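Putative phosphatase (Bacteroides thetaiotaomicron, PDB 3KYA) is a putative phosphatase that binds zinc and probably joins an IPT/TIG domain to a beta-propeller. Local coordinates at residues Q302-A307 with F346-N351; E312-I317 with G327-H332; H332-S337 with A369-P374; D363-E368 with E409-T414. All blocks are in the same frame, centred on the assembly; numbering follows the deposited sequence. Where two conformers were deposited one is given.

How the contacts relate
All four contacts lie in the run of small antiparallel sheets that looks like a beta-propeller. Contact 2 is the most buried and works within one sheet, holding its first two strands by backbone hydrogen bonds. Contacts 1 and 3 lead out of that same sheet. Contact 1 packs its last strand on the last strand of the sheet before it, with no hydrogen bond between the two segments. Contact 3 ties its third strand to the loop that enters the next sheet, and mixes a histidine bond, a water and apolar packing. Contact 2 and contact 3 share His332. Contact 4 uses the same loop nearer the surface and is mainly polar.

Contact 1: Q302-A307 with F346-N351. With EDO (1,2-ethanediol), chain I.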
# COMPACT_ATOMS: atom_id res chain seq x y z
N GLN A 302 -16.21 -22.96 28.74
CA GLN A 302 -14.81 -22.60 28.49
C GLN A 302 -14.37 -23.23 27.16
O GLN A 302 -14.17 -24.42 27.08
CB GLN A 302 -13.89 -23.04 29.63
CG GLN A 302 -12.40 -22.74 29.40
CD GLN A 302 -11.52 -23.03 30.61
OE1 GLN A 302 -11.93 -22.84 31.76
NE2 GLN A 302 -10.29 -23.45 30.36
N LEU A 303 -14.23 -22.41 26.12
CA LEU A 303 -13.90 -22.91 24.79
C LEU A 303 -12.45 -23.34 24.64
O LEU A 303 -12.17 -24.35 23.99
CB LEU A 303 -14.21 -21.84 23.73
CG LEU A 303 -15.65 -21.31 23.65
CD1 LEU A 303 -15.80 -20.34 22.48
CD2 LEU A 303 -16.63 -22.45 23.53
N PHE A 304 -11.55 -22.55 25.23
CA PHE A 304 -10.12 -22.77 25.14
C PHE A 304 -9.38 -21.73 25.97
O PHE A 304 -10.00 -20.81 26.55
CB PHE A 304 -9.65 -22.67 23.67
CG PHE A 304 -10.32 -21.55 22.89
CD1 PHE A 304 -10.00 -20.22 23.13
CD2 PHE A 304 -11.24 -21.84 21.90
CE1 PHE A 304 -10.62 -19.19 22.40
CE2 PHE A 304 -11.87 -20.82 21.18
CZ PHE A 304 -11.55 -19.50 21.43
N THR A 305 -8.06 -21.92 26.06
CA THR A 305 -7.13 -20.96 26.61
C THR A 305 -6.39 -20.49 25.35
O THR A 305 -6.00 -21.34 24.54
CB THR A 305 -6.19 -21.57 27.65
OG1 THR A 305 -5.60 -22.77 27.12
CG2 THR A 305 -6.96 -21.92 28.93
N ILE A 306 -6.18 -19.20 25.16
CA ILE A 306 -5.58 -18.75 23.89
C ILE A 306 -4.06 -18.92 23.76
O ILE A 306 -3.57 -19.07 22.66
CB ILE A 306 -5.99 -17.28 23.52
CG1 ILE A 306 -5.26 -16.24 24.38
CG2 ILE A 306 -7.52 -17.14 23.60
CD1 ILE A 306 -5.59 -14.76 24.00
N ALA A 307 -3.33 -18.89 24.88
CA ALA A 307 -1.88 -19.00 24.90
C ALA A 307 -1.38 -19.50 26.27
O ALA A 307 -1.81 -20.55 26.73
CB ALA A 307 -1.24 -17.66 24.54
N PHE A 346 -16.54 -19.57 18.57
CA PHE A 346 -15.22 -19.33 18.01
C PHE A 346 -14.37 -20.59 18.21
O PHE A 346 -14.63 -21.38 19.12
CB PHE A 346 -14.57 -18.12 18.67
CG PHE A 346 -15.14 -16.83 18.21
CD1 PHE A 346 -14.84 -16.35 16.95
CD2 PHE A 346 -16.01 -16.10 19.02
CE1 PHE A 346 -15.39 -15.16 16.50
CE2 PHE A 346 -16.56 -14.92 18.58
CZ PHE A 346 -16.25 -14.44 17.31
N ILE A 347 -13.37 -20.78 17.35
CA ILE A 347 -12.46 -21.92 17.45
C ILE A 347 -11.05 -21.44 17.84
O ILE A 347 -10.74 -20.25 17.72
CB ILE A 347 -12.43 -22.78 16.15
CG1 ILE A 347 -11.75 -22.07 14.99
CG2 ILE A 347 -13.84 -23.16 15.71
CD1 ILE A 347 -11.71 -22.94 13.73
N THR A 348 -10.22 -22.37 18.30
CA THR A 348 -8.87 -22.07 18.75
C THR A 348 -8.19 -21.05 17.84
O THR A 348 -8.09 -21.25 16.64
CB THR A 348 -8.02 -23.36 18.82
OG1 THR A 348 -8.64 -24.28 19.72
CG2 THR A 348 -6.63 -23.05 19.31
N PRO A 349 -7.73 -19.93 18.43
CA PRO A 349 -7.10 -18.87 17.63
C PRO A 349 -5.65 -19.15 17.26
O PRO A 349 -5.02 -20.08 17.79
CB PRO A 349 -7.18 -17.65 18.55
CG PRO A 349 -7.06 -18.24 19.92
CD PRO A 349 -7.87 -19.53 19.84
N TYR A 350 -5.12 -18.33 16.36
CA TYR A 350 -3.74 -18.43 15.92
C TYR A 350 -3.12 -17.03 15.83
O TYR A 350 -3.82 -16.03 15.67
CB TYR A 350 -3.64 -19.19 14.58
CG TYR A 350 -4.42 -18.59 13.41
CD1 TYR A 350 -3.89 -17.55 12.65
CD2 TYR A 350 -5.67 -19.09 13.04
CE1 TYR A 350 -4.58 -17.02 11.56
CE2 TYR A 350 -6.37 -18.57 11.94
CZ TYR A 350 -5.81 -17.53 11.22
OH TYR A 350 -6.48 -17.01 10.13
N ASN A 351 -1.79 -16.98 15.92
CA ASN A 351 -1.07 -15.71 15.85
C ASN A 351 -1.32 -15.05 14.50
O ASN A 351 -1.21 -15.68 13.46
CB ASN A 351 0.42 -15.90 16.15
CG ASN A 351 0.67 -16.41 17.56
OD1 ASN A 351 -0.25 -16.82 18.25
ND2 ASN A 351 1.94 -16.42 17.97
C1 EDO I . -9.08 -18.66 6.66
O1 EDO I . -10.42 -18.87 7.10
C2 EDO I . -8.32 -17.87 7.71
O2 EDO I . -8.44 -18.48 9.00
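Phe304 meets Thr348 and Pro349 because chi1 (41°) puts its CG between its own backbone N and carbonyl carbon, while chi2 (72°) sets the ring plane. One ring face then takes both residues. Pro349 CD lies 4.0 Å from the centroid of the Phe304 ring, 18° off the normal. Thr348 CA sits over the same face, 4.3 Å from that centroid. Both are CH-pi contacts displaced toward the rim. At the ring edge, Phe304 CE2 comes within 3.5 Å of Phe346 O. Leu303 CD1 approaches this oxygen too, at 3.7 Å. Further on, Ile306 crosses Pro349 at about a right angle, with Ile306 CG2 3.9 Å from Pro349 CG. The two segments belong to the last strands of successive sheets, and Phe326 packs against Phe304, Ile306 and Pro349. Tyr350 turns to the dimer side: its OH donates to O2 of an ethanediol at 2.7 Å, and its ring meets Tyr68 of the second subunit edge to face. No hydrogen bond links 302-307 to 346-351. The two outer strands are therefore joined here by ring-face and aliphatic packing, and not by continuing a sheet.

Contact 2: E312-I317 with G327-H332; sequences EFQIFI and GVINNH
Gly327 O is approached by two groups of the facing strand. Gln314 N donates to Gly327 O at 3.2 Å, and Phe313 CA lies 3.1 Å from Gly327 O in a bent CA-H...O contact. This is the beta hairpin of strands 313-317 and 323-328, the first two strands of their sheet. Gln314 and Gly327 form an antiparallel hydrogen-bonded pair. The return bond, from Gly327 N to Gln314 O, is 2.9 Å long and lies in the carbonyl plane. Next to it, Phe313 and Val328 form a non-hydrogen-bonded pair, with both side chains on one face of the sheet. Ile329 N makes a weak bond to Glu312 O.

Beyond the strands a side chain takes over from the backbone. Asn330 OD1 accepts Glu312 N at 3.0 Å, with the donor well above the carbonyl plane, 52° out of it. Asn330 ND2 is held by Ser310 O, which fixes the other end of the amide. Glu312 is extended, with CG anti to the backbone N (chi1 -172°). It passes over Ile329 at a slant, and Glu312 CD is 4.0 Å from Ile329 CG2. Its OE2 forms a salt bridge with Arg189. The carboxylate and the Asn330 amide are turned 74° apart, and Glu312 OE1 comes to 3.7 Å from Asn330 CB.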
# COMPACT_ATOMS: atom_id res chain seq x y z
N GLU A 312 -3.35 -10.95 29.18
CA GLU A 312 -4.33 -9.87 29.26
C GLU A 312 -4.84 -9.53 27.87
O GLU A 312 -4.06 -9.06 27.04
CB GLU A 312 -3.69 -8.64 29.89
CG GLU A 312 -4.69 -7.53 30.18
CD GLU A 312 -4.04 -6.25 30.67
OE1 GLU A 312 -2.80 -6.18 30.75
OE2 GLU A 312 -4.79 -5.31 30.98
N PHE A 313 -6.14 -9.72 27.62
CA PHE A 313 -6.65 -9.46 26.26
C PHE A 313 -8.13 -9.16 26.16
O PHE A 313 -8.91 -9.51 27.04
CB PHE A 313 -6.34 -10.66 25.33
CG PHE A 313 -7.08 -11.93 25.66
CD1 PHE A 313 -6.57 -12.84 26.59
CD2 PHE A 313 -8.28 -12.24 25.03
CE1 PHE A 313 -7.25 -14.02 26.89
CE2 PHE A 313 -8.97 -13.43 25.33
CZ PHE A 313 -8.45 -14.31 26.26
N GLN A 314 -8.48 -8.51 25.04
CA GLN A 314 -9.86 -8.21 24.70
C GLN A 314 -10.20 -8.83 23.34
O GLN A 314 -9.31 -9.19 22.55
CB GLN A 314 -10.13 -6.70 24.71
CG GLN A 314 -9.98 -6.13 26.09
CD GLN A 314 -10.49 -4.72 26.22
OE1 GLN A 314 -10.33 -3.89 25.31
NE2 GLN A 314 -11.11 -4.43 27.36
N ILE A 315 -11.51 -8.98 23.10
CA ILE A 315 -12.05 -9.64 21.92
C ILE A 315 -12.79 -8.63 21.05
O ILE A 315 -13.72 -7.95 21.52
CB ILE A 315 -13.02 -10.77 22.35
CG1 ILE A 315 -12.33 -11.74 23.31
CG2 ILE A 315 -13.58 -11.51 21.14
CD1 ILE A 315 -13.29 -12.75 23.95
N PHE A 316 -12.38 -8.55 19.79
CA PHE A 316 -12.97 -7.64 18.80
C PHE A 316 -13.52 -8.47 17.66
O PHE A 316 -12.76 -9.11 16.91
CB PHE A 316 -11.93 -6.62 18.31
CG PHE A 316 -11.21 -5.93 19.43
CD1 PHE A 316 -11.82 -4.92 20.16
CD2 PHE A 316 -9.91 -6.30 19.76
CE1 PHE A 316 -11.18 -4.32 21.21
CE2 PHE A 316 -9.24 -5.67 20.81
CZ PHE A 316 -9.88 -4.68 21.54
N ILE A 317 -14.85 -8.49 17.54
CA ILE A 317 -15.52 -9.34 16.55
C ILE A 317 -15.88 -8.56 15.28
O ILE A 317 -16.39 -7.44 15.35
CB ILE A 317 -16.78 -10.01 17.14
CG1 ILE A 317 -16.42 -10.75 18.44
CG2 ILE A 317 -17.43 -10.96 16.13
CD1 ILE A 317 -17.64 -11.30 19.21
N GLY A 327 -6.82 -9.07 21.03
CA GLY A 327 -5.71 -8.14 21.27
C GLY A 327 -5.05 -8.42 22.60
O GLY A 327 -5.64 -8.14 23.65
N VAL A 328 -3.83 -8.96 22.56
CA VAL A 328 -3.07 -9.31 23.77
C VAL A 328 -2.30 -8.07 24.21
O VAL A 328 -1.20 -7.79 23.76
CB VAL A 328 -2.16 -10.55 23.54
CG1 VAL A 328 -1.57 -11.02 24.86
CG2 VAL A 328 -2.96 -11.69 22.92
N ILE A 329 -2.96 -7.29 25.07
CA ILE A 329 -2.47 -6.02 25.59
C ILE A 329 -1.08 -6.09 26.21
O ILE A 329 -0.21 -5.27 25.89
CB ILE A 329 -3.46 -5.49 26.68
CG1 ILE A 329 -4.85 -5.24 26.08
CG2 ILE A 329 -2.92 -4.23 27.35
CD1 ILE A 329 -5.95 -5.10 27.17
N ASN A 330 -0.85 -7.08 27.07
CA ASN A 330 0.41 -7.18 27.79
C ASN A 330 1.54 -7.93 27.06
O ASN A 330 2.67 -7.92 27.54
CB ASN A 330 0.20 -7.78 29.20
CG ASN A 330 -0.22 -9.25 29.19
OD1 ASN A 330 -0.78 -9.76 28.23
ND2 ASN A 330 0.00 -9.92 30.31
N ASN A 331 1.26 -8.54 25.91
CA ASN A 331 2.29 -9.28 25.18
C ASN A 331 2.50 -8.88 23.71
O ASN A 331 3.23 -9.53 22.97
CB ASN A 331 2.08 -10.79 25.39
CG ASN A 331 2.52 -11.23 26.78
OD1 ASN A 331 3.69 -11.09 27.15
ND2 ASN A 331 1.59 -11.79 27.55
N HIS A 332 1.85 -7.78 23.33
CA HIS A 332 2.12 -7.05 22.08
C HIS A 332 1.82 -7.72 20.74
O HIS A 332 2.56 -7.54 19.78
CB HIS A 332 3.59 -6.56 22.16
CG HIS A 332 3.98 -6.11 23.53
ND1 HIS A 332 3.41 -5.01 24.14
CD2 HIS A 332 4.84 -6.64 24.44
CE1 HIS A 332 3.90 -4.88 25.36
NE2 HIS A 332 4.78 -5.86 25.56

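Contact 3: H332-S337 with A369-P374; sequences HYFMRS and ARMNNP
His332 and Asn373 make the direct hydrogen bond of this contact. Asn373 N donates to His332 ND1 at 3.0 Å. The donor is almost in the imidazole plane, 7° out of it, so it meets the ring at its edge. ND1 acts as acceptor here, consistent with a ring protonated on NE2 if it is neutral. Asn373 ND2 donates to Asn372 OD1, and both amides lie beside the imidazole, pointing the same way, with Asn373 ND2 3.3 Å from His332 CE1.

A water adds a second polar link. It lies 2.7 Å from His332 O and accepts from Met371 N at 3.0 Å. It bridges the two backbones where they do not bond directly.

Residue 371 is selenomethionine. Its CG lies between the backbone N and the carbonyl carbon (chi1 56°) and approaches the carbonyl His332 O closely, at 3.2 Å. The other contacts are mainly apolar. Met371 SE reaches the edge of the Phe334 ring in a Met-aromatic contact, 4.8 Å from the ring centroid and 75° off the normal. Pro374 slides past Phe334 in the opposite direction, with Pro374 CB 3.6 Å from Phe334 CE1. Pro374 CD lies 3.8 Å from His332 CA. Tyr333 N is buried beside this proline and has no partner in the model. Phe393 and Phe395 meet the Phe334 ring edge to face, continuing the apolar cluster into the next sheet.

The contact thus joins strand 333-340 of one sheet to the loop that enters the first strand of the next. Such a junction is consistent with neighbouring blades of a beta-propeller.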
# COMPACT_ATOMS: atom_id res chain seq x y z
N HIS A 332 1.85 -7.78 23.33
CA HIS A 332 2.12 -7.05 22.08
C HIS A 332 1.82 -7.72 20.74
O HIS A 332 2.56 -7.54 19.78
CB HIS A 332 3.59 -6.56 22.16
CG HIS A 332 3.98 -6.11 23.53
ND1 HIS A 332 3.41 -5.01 24.14
CD2 HIS A 332 4.84 -6.64 24.44
CE1 HIS A 332 3.90 -4.88 25.36
NE2 HIS A 332 4.78 -5.86 25.56
N TYR A 333 0.69 -8.42 20.66
CA TYR A 333 0.24 -9.01 19.40
C TYR A 333 -1.27 -9.28 19.39
O TYR A 333 -1.93 -9.20 20.43
CB TYR A 333 1.02 -10.30 19.06
CG TYR A 333 0.73 -11.51 19.95
CD1 TYR A 333 1.10 -11.53 21.29
CD2 TYR A 333 0.12 -12.65 19.43
CE1 TYR A 333 0.83 -12.65 22.10
CE2 TYR A 333 -0.15 -13.76 20.23
CZ TYR A 333 0.22 -13.76 21.56
OH TYR A 333 -0.04 -14.86 22.36
N PHE A 334 -1.80 -9.55 18.19
CA PHE A 334 -3.18 -9.97 17.98
C PHE A 334 -3.21 -11.40 17.42
O PHE A 334 -2.37 -11.78 16.57
CB PHE A 334 -3.94 -9.08 16.95
CG PHE A 334 -4.36 -7.73 17.46
CD1 PHE A 334 -3.51 -6.65 17.37
CD2 PHE A 334 -5.65 -7.53 17.95
CE1 PHE A 334 -3.90 -5.39 17.85
CE2 PHE A 334 -6.04 -6.29 18.43
CZ PHE A 334 -5.16 -5.22 18.36
N MSE A 335 -4.19 -12.16 17.90
CA MSE A 335 -4.49 -13.48 17.39
C MSE A 335 -5.82 -13.36 16.62
O MSE A 335 -6.58 -12.40 16.83
CB MSE A 335 -4.61 -14.51 18.51
CG MSE A 335 -3.36 -14.64 19.38
SE MSE A 335 -3.50 -16.07 20.69
CE MSE A 335 -3.28 -17.56 19.49
N ARG A 336 -6.07 -14.31 15.73
CA ARG A 336 -7.30 -14.36 14.96
C ARG A 336 -8.00 -15.67 15.23
O ARG A 336 -7.37 -16.72 15.30
CB ARG A 336 -7.01 -14.22 13.47
CG ARG A 336 -8.24 -14.14 12.56
CD ARG A 336 -7.78 -13.99 11.10
NE ARG A 336 -8.84 -13.79 10.11
CZ ARG A 336 -9.68 -14.73 9.70
NH1 ARG A 336 -9.63 -15.94 10.23
NH2 ARG A 336 -10.60 -14.47 8.79
N SER A 337 -9.32 -15.60 15.36
CA SER A 337 -10.15 -16.77 15.59
C SER A 337 -11.33 -16.83 14.60
O SER A 337 -12.06 -15.84 14.45
CB SER A 337 -10.65 -16.72 17.04
OG SER A 337 -11.55 -17.76 17.34
N ALA A 369 5.39 -7.59 12.06
CA ALA A 369 4.98 -6.27 12.54
C ALA A 369 5.30 -6.22 14.04
O ALA A 369 5.40 -7.26 14.72
CB ALA A 369 3.48 -6.01 12.28
N ARG A 370 5.49 -5.01 14.55
CA ARG A 370 5.73 -4.80 15.96
C ARG A 370 4.81 -3.69 16.48
O ARG A 370 4.59 -2.70 15.79
CB ARG A 370 7.20 -4.45 16.20
CG ARG A 370 8.15 -5.61 15.88
CD ARG A 370 8.05 -6.73 16.90
NE ARG A 370 8.96 -7.85 16.61
CZ ARG A 370 8.67 -8.90 15.84
NH1 ARG A 370 7.49 -9.03 15.25
NH2 ARG A 370 9.58 -9.85 15.67
N MSE A 371 4.30 -3.90 17.69
CA MSE A 371 3.42 -2.96 18.37
C MSE A 371 3.78 -2.98 19.86
O MSE A 371 4.62 -3.76 20.30
CB MSE A 371 1.97 -3.32 18.10
CG MSE A 371 1.61 -4.75 18.50
SE MSE A 371 -0.10 -5.38 17.82
CE MSE A 371 0.21 -5.48 15.91
N ASN A 372 3.15 -2.11 20.65
CA ASN A 372 3.50 -2.00 22.05
C ASN A 372 2.28 -1.60 22.89
O ASN A 372 1.91 -0.43 22.94
CB ASN A 372 4.65 -1.00 22.19
CG ASN A 372 5.31 -1.05 23.54
OD1 ASN A 372 4.78 -1.63 24.49
ND2 ASN A 372 6.49 -0.44 23.65
N ASN A 373 1.70 -2.61 23.56
CA ASN A 373 0.47 -2.44 24.36
C ASN A 373 -0.71 -2.07 23.46
O ASN A 373 -1.26 -0.96 23.56
CB ASN A 373 0.61 -1.41 25.50
CG ASN A 373 1.37 -1.93 26.71
OD1 ASN A 373 0.78 -2.16 27.77
ND2 ASN A 373 2.66 -2.12 26.56
N PRO A 374 -1.11 -2.99 22.56
CA PRO A 374 -2.26 -2.72 21.69
C PRO A 374 -3.55 -2.73 22.51
O PRO A 374 -3.79 -3.68 23.28
CB PRO A 374 -2.25 -3.89 20.71
CG PRO A 374 -1.58 -5.01 21.46
CD PRO A 374 -0.56 -4.34 22.34
O HOH W 1 4.82 -6.71 18.62

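Contact 4: D363-E368 with E409-T414; sequences DDVGTE and EGIVST. With EDO (1,2-ethanediol), chain F.
Asp363 reaches across to Val412, Ser413 and Thr414, beside a single beta bridge between Val365 and Ile411. The bridge lays the loop 363-368 along strand 412-415, the last strand of its sheet, with the two segments running in nearly opposite directions. The Asp363 side chain starts two residues from the bridge, across from Ser413, and ends in a polar cluster. Its CB is 3.3 Å from Val412 O. With CG anti to the carbonyl carbon (chi1 -72°), the carboxylate comes nearer the strand. OD1 passes close to the backbone, 3.2 Å from Ser413 C, and forms a salt bridge with Arg404. OD2 has two donors. Thr414 OG1 gives it a hydrogen bond of 2.8 Å on the syn lone pair, and O1 of an ethanediol gives another of 2.6 Å. The other hydroxyl of that ethanediol accepts Asp363 N, so the small molecule spans the residue from backbone to carboxylate. Thr414 OG1 is also bonded to Tyr361 OH. The arginine and the two hydroxyl donors would favour a charged carboxylate.

Two backbone bonds hold the bridge. Val412 N donates to Asp364 O at 2.9 Å, and Gly366 N donates to Gly410 O at 2.8 Å. Both glycines have positive phi, 52° at Gly366 and 97° at Gly410; at Gly410 a CB would be jammed against the carbonyl O of Glu409. Asp364 points away from the strand, and its OD1 accepts Val365 N. On the exposed side of the bridge, Val365 and Ile411 touch through Val365 CG2 and Ile411 CG1, 3.9 Å apart.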
# COMPACT_ATOMS: atom_id res chain seq x y z
N ASP A 363 5.95 -1.21 11.10
CA ASP A 363 4.94 -1.52 10.11
C ASP A 363 5.51 -2.60 9.21
O ASP A 363 6.61 -2.45 8.65
CB ASP A 363 4.54 -0.27 9.33
CG ASP A 363 3.73 0.70 10.19
OD1 ASP A 363 2.94 0.22 11.04
OD2 ASP A 363 3.87 1.92 10.00
N ASP A 364 4.78 -3.71 9.11
CA ASP A 364 5.20 -4.87 8.32
C ASP A 364 3.99 -5.82 8.21
O ASP A 364 2.88 -5.47 8.62
CB ASP A 364 6.40 -5.55 8.98
CG ASP A 364 7.32 -6.25 7.99
OD1 ASP A 364 6.86 -6.72 6.92
OD2 ASP A 364 8.53 -6.32 8.29
N VAL A 365 4.22 -7.02 7.66
CA VAL A 365 3.17 -8.02 7.45
C VAL A 365 3.19 -9.08 8.53
O VAL A 365 4.25 -9.57 8.93
CB VAL A 365 3.37 -8.74 6.07
CG1 VAL A 365 2.26 -9.78 5.82
CG2 VAL A 365 3.42 -7.74 4.94
N GLY A 366 2.00 -9.45 9.00
CA GLY A 366 1.85 -10.53 9.98
C GLY A 366 2.69 -10.42 11.24
O GLY A 366 2.75 -9.36 11.87
N THR A 367 3.35 -11.53 11.60
CA THR A 367 4.17 -11.60 12.82
C THR A 367 5.52 -10.88 12.74
O THR A 367 6.32 -10.97 13.68
CB THR A 367 4.31 -13.07 13.29
OG1 THR A 367 4.90 -13.84 12.24
CG2 THR A 367 2.93 -13.64 13.65
N GLU A 368 5.79 -10.20 11.62
CA GLU A 368 6.98 -9.37 11.48
C GLU A 368 6.68 -7.93 11.94
O GLU A 368 7.59 -7.14 12.16
CB GLU A 368 7.49 -9.37 10.04
CG GLU A 368 7.98 -10.73 9.55
CD GLU A 368 9.17 -11.25 10.35
OE1 GLU A 368 9.92 -10.44 10.91
OE2 GLU A 368 9.34 -12.49 10.40
N GLU A 409 -5.47 -9.22 5.29
CA GLU A 409 -4.32 -10.04 4.93
C GLU A 409 -3.19 -9.96 5.96
O GLU A 409 -2.22 -10.73 5.88
CB GLU A 409 -3.77 -9.62 3.54
CG GLU A 409 -4.73 -9.85 2.34
CD GLU A 409 -5.94 -8.92 2.29
OE1 GLU A 409 -5.97 -7.87 2.99
OE2 GLU A 409 -6.89 -9.24 1.51
N GLY A 410 -3.29 -9.03 6.90
CA GLY A 410 -2.30 -8.88 7.96
C GLY A 410 -1.24 -7.81 7.74
O GLY A 410 -0.22 -7.81 8.43
N ILE A 411 -1.45 -6.90 6.79
CA ILE A 411 -0.51 -5.80 6.62
C ILE A 411 -0.83 -4.70 7.65
O ILE A 411 -1.96 -4.20 7.70
CB ILE A 411 -0.53 -5.23 5.20
CG1 ILE A 411 -0.13 -6.31 4.19
CG2 ILE A 411 0.43 -4.06 5.09
CD1 ILE A 411 0.07 -5.79 2.75
N VAL A 412 0.16 -4.38 8.49
CA VAL A 412 0.02 -3.36 9.51
C VAL A 412 0.71 -2.07 9.06
O VAL A 412 1.86 -2.07 8.63
CB VAL A 412 0.61 -3.80 10.86
CG1 VAL A 412 0.31 -2.74 11.96
CG2 VAL A 412 0.06 -5.18 11.26
N SER A 413 -0.03 -0.96 9.18
CA SER A 413 0.48 0.37 8.84
C SER A 413 0.13 1.36 9.97
O SER A 413 -0.51 0.99 10.96
CB SER A 413 -0.10 0.84 7.51
OG SER A 413 -1.51 0.91 7.56
N THR A 414 0.60 2.60 9.82
CA THR A 414 0.32 3.64 10.80
C THR A 414 -0.65 4.61 10.13
O THR A 414 -0.34 5.16 9.07
CB THR A 414 1.59 4.34 11.28
OG1 THR A 414 2.43 3.39 11.93
CG2 THR A 414 1.25 5.45 12.28
C1 EDO F . 7.35 3.18 10.23
O1 EDO F . 6.11 3.05 9.50
C2 EDO F . 7.58 1.98 11.15
O2 EDO F . 7.81 0.78 10.39